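Local coordinates for purine-binding protein BAB2_0673 (Brucella melitensis biovar Abortus, PDB 3S99) that binds adenine and probably other purines such as guanine, and may serve an ABC-type uptake system for them, at residues E162-I167 with N344-G349; S169-A174 with F181-I186. All blocks are in the same frame, centred on the assembly; numbering follows the deposited sequence.

Interaction 1: residues E162-I167 with N344-G349. With ADE (adenine), chain T.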
ATOM      1  N   GLU A 162       3.790  -7.866   2.989  1.00 16.40           N
ATOM      2  CA  GLU A 162       3.612  -6.605   2.228  1.00 17.26           C
ATOM      3  C   GLU A 162       4.517  -5.455   2.736  1.00 17.81           C
ATOM      4  O   GLU A 162       5.098  -4.690   1.934  1.00 17.46           O
ATOM      5  CB  GLU A 162       2.155  -6.137   2.254  1.00 17.38           C
ATOM      6  CG  GLU A 162       1.896  -4.792   1.551  1.00 18.26           C
ATOM      7  CD  GLU A 162       0.468  -4.332   1.692  1.00 18.06           C
ATOM      8  OE1 GLU A 162      -0.430  -5.193   1.536  1.00 17.83           O
ATOM      9  OE2 GLU A 162       0.236  -3.125   1.961  1.00 16.44           O
ATOM     10  N   VAL A 163       4.655  -5.358   4.054  1.00 17.18           N
ATOM     11  CA  VAL A 163       5.452  -4.285   4.642  1.00 16.90           C
ATOM     12  C   VAL A 163       6.946  -4.562   4.500  1.00 17.72           C
ATOM     13  O   VAL A 163       7.713  -3.637   4.179  1.00 18.40           O
ATOM     14  CB  VAL A 163       5.046  -4.034   6.109  1.00 17.15           C
ATOM     15  CG1 VAL A 163       5.872  -2.893   6.701  1.00 15.83           C
ATOM     16  CG2 VAL A 163       3.542  -3.721   6.179  1.00 15.31           C
ATOM     17  N   VAL A 164       7.350  -5.823   4.688  1.00 17.40           N
ATOM     18  CA  VAL A 164       8.737  -6.211   4.498  1.00 17.79           C
ATOM     19  C   VAL A 164       9.169  -5.983   3.038  1.00 17.13           C
ATOM     20  O   VAL A 164      10.242  -5.453   2.789  1.00 16.86           O
ATOM     21  CB  VAL A 164       9.020  -7.667   4.863  1.00 18.22           C
ATOM     22  CG1 VAL A 164      10.486  -7.976   4.641  1.00 18.11           C
ATOM     23  CG2 VAL A 164       8.640  -7.959   6.321  1.00 19.96           C
ATOM     24  N   GLN A 165       8.340  -6.398   2.084  1.00 16.77           N
ATOM     25  CA  GLN A 165       8.571  -6.057   0.687  1.00 16.28           C
ATOM     26  C   GLN A 165       8.867  -4.563   0.485  1.00 16.29           C
ATOM     27  O   GLN A 165       9.783  -4.201  -0.234  1.00 15.88           O
ATOM     28  CB  GLN A 165       7.356  -6.389  -0.167  1.00 16.22           C
ATOM     29  CG  GLN A 165       6.984  -7.885  -0.328  1.00 17.15           C
ATOM     30  CD  GLN A 165       5.576  -7.989  -0.948  1.00 19.35           C
ATOM     31  OE1 GLN A 165       5.141  -7.047  -1.626  1.00 17.91           O
ATOM     32  NE2 GLN A 165       4.858  -9.089  -0.682  1.00 15.87           N
ATOM     33  N   GLY A 166       8.058  -3.712   1.105  1.00 15.49           N
ATOM     34  CA  GLY A 166       8.132  -2.269   0.905  1.00 14.86           C
ATOM     35  C   GLY A 166       9.405  -1.663   1.452  1.00 14.66           C
ATOM     36  O   GLY A 166      10.038  -0.827   0.800  1.00 14.76           O
ATOM     37  N   ILE A 167       9.802  -2.123   2.631  1.00 14.60           N
ATOM     38  CA  ILE A 167      11.049  -1.705   3.240  1.00 14.64           C
ATOM     39  C   ILE A 167      12.215  -2.145   2.342  1.00 14.62           C
ATOM     40  O   ILE A 167      13.118  -1.345   2.030  1.00 14.55           O
ATOM     41  CB  ILE A 167      11.194  -2.288   4.659  1.00 15.15           C
ATOM     42  CG1 ILE A 167      10.146  -1.677   5.602  1.00 17.04           C
ATOM     43  CG2 ILE A 167      12.611  -2.058   5.206  1.00 15.57           C
ATOM     44  CD1 ILE A 167      10.030  -2.383   7.014  1.00 17.01           C
ATOM     45  N   ASN A 344       9.840 -12.614   4.694  1.00 23.50           N
ATOM     46  CA  ASN A 344      10.048 -12.465   6.139  1.00 24.58           C
ATOM     47  C   ASN A 344      11.538 -12.274   6.490  1.00 24.81           C
ATOM     48  O   ASN A 344      12.005 -12.682   7.542  1.00 24.91           O
ATOM     49  CB  ASN A 344       9.438 -13.665   6.882  1.00 25.68           C
ATOM     50  CG  ASN A 344      10.113 -14.977   6.526  1.00 30.09           C
ATOM     51  OD1 ASN A 344      11.014 -15.030   5.677  1.00 33.11           O
ATOM     52  ND2 ASN A 344       9.687 -16.051   7.174  1.00 35.34           N
ATOM     53  N   PHE A 345      12.268 -11.631   5.585  1.00 24.07           N
ATOM     54  CA  PHE A 345      13.667 -11.296   5.785  1.00 23.80           C
ATOM     55  C   PHE A 345      13.937  -9.939   5.154  1.00 22.62           C
ATOM     56  O   PHE A 345      13.197  -9.498   4.264  1.00 20.22           O
ATOM     57  CB  PHE A 345      14.563 -12.343   5.131  1.00 25.39           C
ATOM     58  CG  PHE A 345      14.344 -12.493   3.662  1.00 25.38           C
ATOM     59  CD1 PHE A 345      13.406 -13.405   3.178  1.00 26.98           C
ATOM     60  CD2 PHE A 345      15.061 -11.708   2.748  1.00 27.43           C
ATOM     61  CE1 PHE A 345      13.183 -13.526   1.819  1.00 28.06           C
ATOM     62  CE2 PHE A 345      14.846 -11.835   1.379  1.00 27.25           C
ATOM     63  CZ  PHE A 345      13.907 -12.751   0.915  1.00 28.34           C
ATOM     64  N   TYR A 346      14.985  -9.273   5.632  1.00 22.21           N
ATOM     65  CA  TYR A 346      15.402  -7.998   5.071  1.00 22.09           C
ATOM     66  C   TYR A 346      16.545  -8.227   4.109  1.00 21.93           C
ATOM     67  O   TYR A 346      17.250  -9.212   4.216  1.00 23.28           O
ATOM     68  CB  TYR A 346      15.873  -7.033   6.147  1.00 21.65           C
ATOM     69  CG  TYR A 346      14.783  -6.369   6.947  1.00 22.20           C
ATOM     70  CD1 TYR A 346      13.716  -5.713   6.320  1.00 21.19           C
ATOM     71  CD2 TYR A 346      14.827  -6.364   8.328  1.00 22.93           C
ATOM     72  CE1 TYR A 346      12.738  -5.095   7.064  1.00 20.85           C
ATOM     73  CE2 TYR A 346      13.863  -5.729   9.079  1.00 24.05           C
ATOM     74  CZ  TYR A 346      12.819  -5.091   8.448  1.00 22.59           C
ATOM     75  OH  TYR A 346      11.855  -4.459   9.218  1.00 22.79           O
ATOM     76  N   VAL A 347      16.735  -7.301   3.180  1.00 21.11           N
ATOM     77  CA  VAL A 347      17.931  -7.314   2.325  1.00 21.12           C
ATOM     78  C   VAL A 347      19.106  -6.699   3.106  1.00 21.66           C
ATOM     79  O   VAL A 347      18.903  -6.084   4.172  1.00 21.30           O
ATOM     80  CB  VAL A 347      17.701  -6.579   0.964  1.00 20.92           C
ATOM     81  CG1 VAL A 347      16.712  -7.321   0.117  1.00 20.71           C
ATOM     82  CG2 VAL A 347      17.240  -5.113   1.167  1.00 17.89           C
ATOM     83  N   ALA A 348      20.330  -6.888   2.591  1.00 21.83           N
ATOM     84  CA  ALA A 348      21.535  -6.280   3.181  1.00 22.93           C
ATOM     85  C   ALA A 348      21.380  -4.768   3.240  1.00 23.05           C
ATOM     86  O   ALA A 348      20.907  -4.132   2.271  1.00 22.64           O
ATOM     87  CB  ALA A 348      22.800  -6.642   2.372  1.00 23.44           C
ATOM     88  N   GLY A 349      21.772  -4.210   4.381  1.00 23.80           N
ATOM     89  CA  GLY A 349      21.763  -2.767   4.617  1.00 24.08           C
ATOM     90  C   GLY A 349      20.699  -2.297   5.596  1.00 24.31           C
ATOM     91  O   GLY A 349      20.797  -1.178   6.138  1.00 24.59           O
TER
HETATM   92  N9  ADE T 400      -3.969  -4.091   4.267  1.00 15.21           N
HETATM   93  C8  ADE T 400      -2.925  -4.234   3.379  1.00 17.36           C
HETATM   94  N7  ADE T 400      -2.174  -3.169   3.235  1.00 17.16           N
HETATM   95  C5  ADE T 400      -2.814  -2.295   4.121  1.00 17.93           C
HETATM   96  C6  ADE T 400      -2.498  -1.001   4.430  1.00 19.18           C
HETATM   97  N6  ADE T 400      -1.451  -0.463   3.786  1.00 15.52           N
HETATM   98  N1  ADE T 400      -3.288  -0.342   5.339  1.00 18.08           N
HETATM   99  C2  ADE T 400      -4.319  -0.998   5.899  1.00 19.72           C
HETATM  100  N3  ADE T 400      -4.719  -2.251   5.682  1.00 18.95           N
HETATM  101  C4  ADE T 400      -3.901  -2.827   4.770  1.00 16.70           C

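Interaction 2: residues S169-A174 with F181-I186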
ATOM      1  N   SER A 169      12.236  -3.038  -0.899  1.00 14.05           N
ATOM      2  CA  SER A 169      12.241  -2.326  -2.164  1.00 13.58           C
ATOM      3  C   SER A 169      12.747  -0.894  -2.065  1.00 12.84           C
ATOM      4  O   SER A 169      13.520  -0.436  -2.916  1.00 13.53           O
ATOM      5  CB  SER A 169      10.858  -2.326  -2.779  1.00 12.65           C
ATOM      6  OG  SER A 169      10.934  -1.789  -4.070  1.00 13.66           O
ATOM      7  N   PHE A 170      12.298  -0.179  -1.038  1.00 12.38           N
ATOM      8  CA  PHE A 170      12.766   1.169  -0.760  1.00 12.99           C
ATOM      9  C   PHE A 170      14.293   1.244  -0.604  1.00 13.78           C
ATOM     10  O   PHE A 170      14.960   2.092  -1.214  1.00 12.86           O
ATOM     11  CB  PHE A 170      12.044   1.702   0.482  1.00 12.24           C
ATOM     12  CG  PHE A 170      12.448   3.092   0.880  1.00 12.50           C
ATOM     13  CD1 PHE A 170      11.981   4.191   0.187  1.00 10.91           C
ATOM     14  CD2 PHE A 170      13.262   3.299   1.990  1.00 14.66           C
ATOM     15  CE1 PHE A 170      12.346   5.476   0.567  1.00 11.86           C
ATOM     16  CE2 PHE A 170      13.640   4.596   2.364  1.00 15.48           C
ATOM     17  CZ  PHE A 170      13.172   5.668   1.670  1.00 12.95           C
ATOM     18  N   MET A 171      14.846   0.302   0.166  1.00 15.22           N
ATOM     19  CA  MET A 171      16.275   0.229   0.384  1.00 16.85           C
ATOM     20  C   MET A 171      17.025  -0.068  -0.939  1.00 17.11           C
ATOM     21  O   MET A 171      18.060   0.576  -1.247  1.00 17.30           O
ATOM     22  CB  MET A 171      16.579  -0.852   1.453  1.00 17.31           C
ATOM     23  CG  MET A 171      18.028  -0.984   1.874  1.00 22.98           C
ATOM     24  SD  MET A 171      18.813   0.517   2.606  1.00 29.25           S
ATOM     25  CE  MET A 171      17.420   1.146   3.517  1.00 22.22           C
ATOM     26  N   LEU A 172      16.528  -1.030  -1.716  1.00 16.71           N
ATOM     27  CA  LEU A 172      17.176  -1.376  -2.982  1.00 17.14           C
ATOM     28  C   LEU A 172      17.194  -0.162  -3.923  1.00 17.35           C
ATOM     29  O   LEU A 172      18.199   0.084  -4.591  1.00 18.31           O
ATOM     30  CB  LEU A 172      16.486  -2.571  -3.671  1.00 17.45           C
ATOM     31  CG  LEU A 172      16.655  -3.922  -2.946  1.00 17.67           C
ATOM     32  CD1 LEU A 172      15.737  -5.022  -3.516  1.00 18.36           C
ATOM     33  CD2 LEU A 172      18.091  -4.396  -3.045  1.00 18.66           C
ATOM     34  N   GLY A 173      16.081   0.565  -3.992  1.00 15.57           N
ATOM     35  CA  GLY A 173      16.009   1.809  -4.754  1.00 15.35           C
ATOM     36  C   GLY A 173      17.064   2.817  -4.299  1.00 15.96           C
ATOM     37  O   GLY A 173      17.845   3.332  -5.109  1.00 15.10           O
ATOM     38  N   ALA A 174      17.102   3.076  -2.993  1.00 15.53           N
ATOM     39  CA  ALA A 174      18.099   3.994  -2.428  1.00 15.76           C
ATOM     40  C   ALA A 174      19.519   3.533  -2.751  1.00 16.43           C
ATOM     41  O   ALA A 174      20.368   4.351  -3.113  1.00 15.98           O
ATOM     42  CB  ALA A 174      17.922   4.128  -0.941  1.00 15.27           C
ATOM     43  N   PHE A 181      23.116   3.982   2.020  1.00 21.52           N
ATOM     44  CA  PHE A 181      21.859   4.490   2.538  1.00 21.58           C
ATOM     45  C   PHE A 181      21.371   3.629   3.724  1.00 22.59           C
ATOM     46  O   PHE A 181      21.467   2.379   3.698  1.00 21.15           O
ATOM     47  CB  PHE A 181      20.770   4.541   1.436  1.00 20.81           C
ATOM     48  CG  PHE A 181      19.638   5.476   1.754  1.00 19.55           C
ATOM     49  CD1 PHE A 181      18.449   5.008   2.328  1.00 17.92           C
ATOM     50  CD2 PHE A 181      19.770   6.825   1.512  1.00 18.98           C
ATOM     51  CE1 PHE A 181      17.425   5.856   2.635  1.00 17.48           C
ATOM     52  CE2 PHE A 181      18.718   7.710   1.827  1.00 20.96           C
ATOM     53  CZ  PHE A 181      17.546   7.224   2.389  1.00 17.11           C
ATOM     54  N   ARG A 182      20.834   4.302   4.743  1.00 23.07           N
ATOM     55  CA  ARG A 182      20.290   3.624   5.910  1.00 24.24           C
ATOM     56  C   ARG A 182      18.857   4.048   6.154  1.00 23.42           C
ATOM     57  O   ARG A 182      18.465   5.153   5.809  1.00 22.36           O
ATOM     58  CB  ARG A 182      21.095   3.938   7.180  1.00 26.31           C
ATOM     59  CG  ARG A 182      22.597   3.826   7.053  1.00 29.84           C
ATOM     60  CD  ARG A 182      23.072   2.407   6.885  1.00 35.44           C
ATOM     61  NE  ARG A 182      24.490   2.432   6.511  1.00 42.17           N
ATOM     62  CZ  ARG A 182      25.199   1.380   6.113  1.00 46.31           C
ATOM     63  NH1 ARG A 182      24.655   0.161   6.066  1.00 47.22           N
ATOM     64  NH2 ARG A 182      26.471   1.556   5.770  1.00 49.75           N
ATOM     65  N   VAL A 183      18.081   3.137   6.741  1.00 23.43           N
ATOM     66  CA  VAL A 183      16.774   3.466   7.340  1.00 23.51           C
ATOM     67  C   VAL A 183      16.755   3.153   8.832  1.00 24.15           C
ATOM     68  O   VAL A 183      17.416   2.219   9.290  1.00 24.30           O
ATOM     69  CB  VAL A 183      15.606   2.709   6.673  1.00 22.87           C
ATOM     70  CG1 VAL A 183      15.409   3.219   5.240  1.00 23.81           C
ATOM     71  CG2 VAL A 183      15.859   1.212   6.711  1.00 23.05           C
ATOM     72  N   LYS A 184      16.002   3.965   9.578  1.00 24.75           N
ATOM     73  CA  LYS A 184      15.675   3.691  10.976  1.00 25.42           C
ATOM     74  C   LYS A 184      14.188   3.357  11.032  1.00 24.65           C
ATOM     75  O   LYS A 184      13.348   4.161  10.628  1.00 24.23           O
ATOM     76  CB  LYS A 184      15.980   4.899  11.857  1.00 26.40           C
ATOM     77  CG  LYS A 184      17.476   5.278  11.947  1.00 30.15           C
ATOM     78  CD  LYS A 184      17.788   6.039  13.253  1.00 34.00           C
ATOM     79  CE  LYS A 184      19.273   6.303  13.448  1.00 36.20           C
ATOM     80  NZ  LYS A 184      19.711   7.534  12.736  1.00 38.80           N
ATOM     81  N   VAL A 185      13.855   2.165  11.516  1.00 24.60           N
ATOM     82  CA  VAL A 185      12.477   1.710  11.518  1.00 23.54           C
ATOM     83  C   VAL A 185      11.876   1.775  12.897  1.00 24.33           C
ATOM     84  O   VAL A 185      12.482   1.293  13.857  1.00 24.86           O
ATOM     85  CB  VAL A 185      12.363   0.262  11.028  1.00 23.26           C
ATOM     86  CG1 VAL A 185      10.904  -0.183  11.001  1.00 21.89           C
ATOM     87  CG2 VAL A 185      13.007   0.122   9.661  1.00 22.50           C
ATOM     88  N   ILE A 186      10.685   2.357  12.995  1.00 23.69           N
ATOM     89  CA  ILE A 186       9.889   2.267  14.221  1.00 24.68           C
ATOM     90  C   ILE A 186       8.572   1.589  13.878  1.00 23.89           C
ATOM     91  O   ILE A 186       7.938   1.981  12.901  1.00 23.42           O
ATOM     92  CB  ILE A 186       9.602   3.651  14.839  1.00 24.93           C
ATOM     93  CG1 ILE A 186      10.897   4.255  15.385  1.00 27.42           C
ATOM     94  CG2 ILE A 186       8.561   3.519  15.993  1.00 24.94           C
ATOM     95  CD1 ILE A 186      10.709   5.578  16.176  1.00 26.36           C
TER

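Interaction 1: residues E162-I167 with N344-G349
F345 and Y346, in the loop that follows helix 337-341, lie against V164 and I167 near the start of helix 161-175. This helix belongs to one of the two sheet-and-helix halves of a BMP-family substrate-binding protein. The CA atoms come closest at N344 and V164, 6.6 Å apart. F345 meets the helix through its carbonyl: its O is 3.1 Å from V164 CG1. CG1, anti to the backbone N (chi1 -180°), is the valine branch that meets this O. The CD1/CE1 side of the Y346 ring meets I167 obliquely. Y346 CE1 is 3.6 Å from I167 CG2, while I167 CD1 reaches on to the phenol oxygen. The hydroxyl is held by a hydrogen bond to D352, and W187 adds to the packing. The two residues flanking Y346 both bond to the side chain of N168, one residue beyond I167: F345 O accepts from its ND2, and V347 N donates to its OD1. At the other end of segment 162-167, E162 extends its chain to the adenine. Its OE2 is hydrogen-bonded to H215 and lies 2.7 Å from adenine N7.

Interaction 2: residues S169-A174 with F181-I186
F170, M171 and A174 on helix 161-175 pack against F181, just before strand 182-187, and V183 within it. The helix is the connection of a beta-alpha-beta unit whose strands, 151-156 and 182-187, are parallel neighbours in the sheet. Helix segment 169-174 runs nearly antiparallel to strand 182-186, at 156°, with axes 9.5 Å apart. No hydrogen bond joins the two segments.

The aromatic contacts centre on F181. A174 CB sits over one face of its ring in a CH-pi contact, 3.8 Å from the centroid and 30° off the ring normal. F181 CG is anti to the backbone N (chi1 -160°), and this swings the ring beneath the alanine methyl. The side chains of F170 and F181 cross at about a right angle, with F170 CE2 4.0 Å from F181 CE1. F170 also packs edge-to-face with Y154 of strand 151-156. A143 of helix 132-146 touches both phenylalanines.

V183 is met by F170 and M171. Its CG1 lies at the edge of the F170 ring, in the ring plane, 3.6 Å from F170 CE2. A152, on the neighbouring strand, also touches F170, F181 and V183. Together they form an apolar layer between helix and sheet.

M171 supplies a sulfur contact and the methyl contacts. The chain leaves the helix with CG anti to the backbone N, then bends at chi2 and again at chi3. The bends carry SD to the backbone of F181, 3.4 Å from its O. They also bring CE against both valine branches and to the edge of the F181 ring. Packing is tight here: M171 CE is 3.4 Å from V183 CG1 and 3.6 Å from V183 CG2.

Overall arrangement
Both interactions use helix 161-175, and their centres are 9 Å apart. Interaction 1 takes its first part and interaction 2 the part that follows. Along the chain, interaction 2 is local and nested inside the long loop closed by interaction 1, which brings back the C-terminal segment 344-349. The helix packs on the edge strand 182-187 of the mixed sheet and also on the C-terminal loop. The two contacts touch loosely, M171 CG against V347 and A348, and R182 against G349. W187, at the end of the same strand, meets both I167 and Y346. Only interaction 1 includes an adenine-pocket residue; interaction 2 lies away from that site.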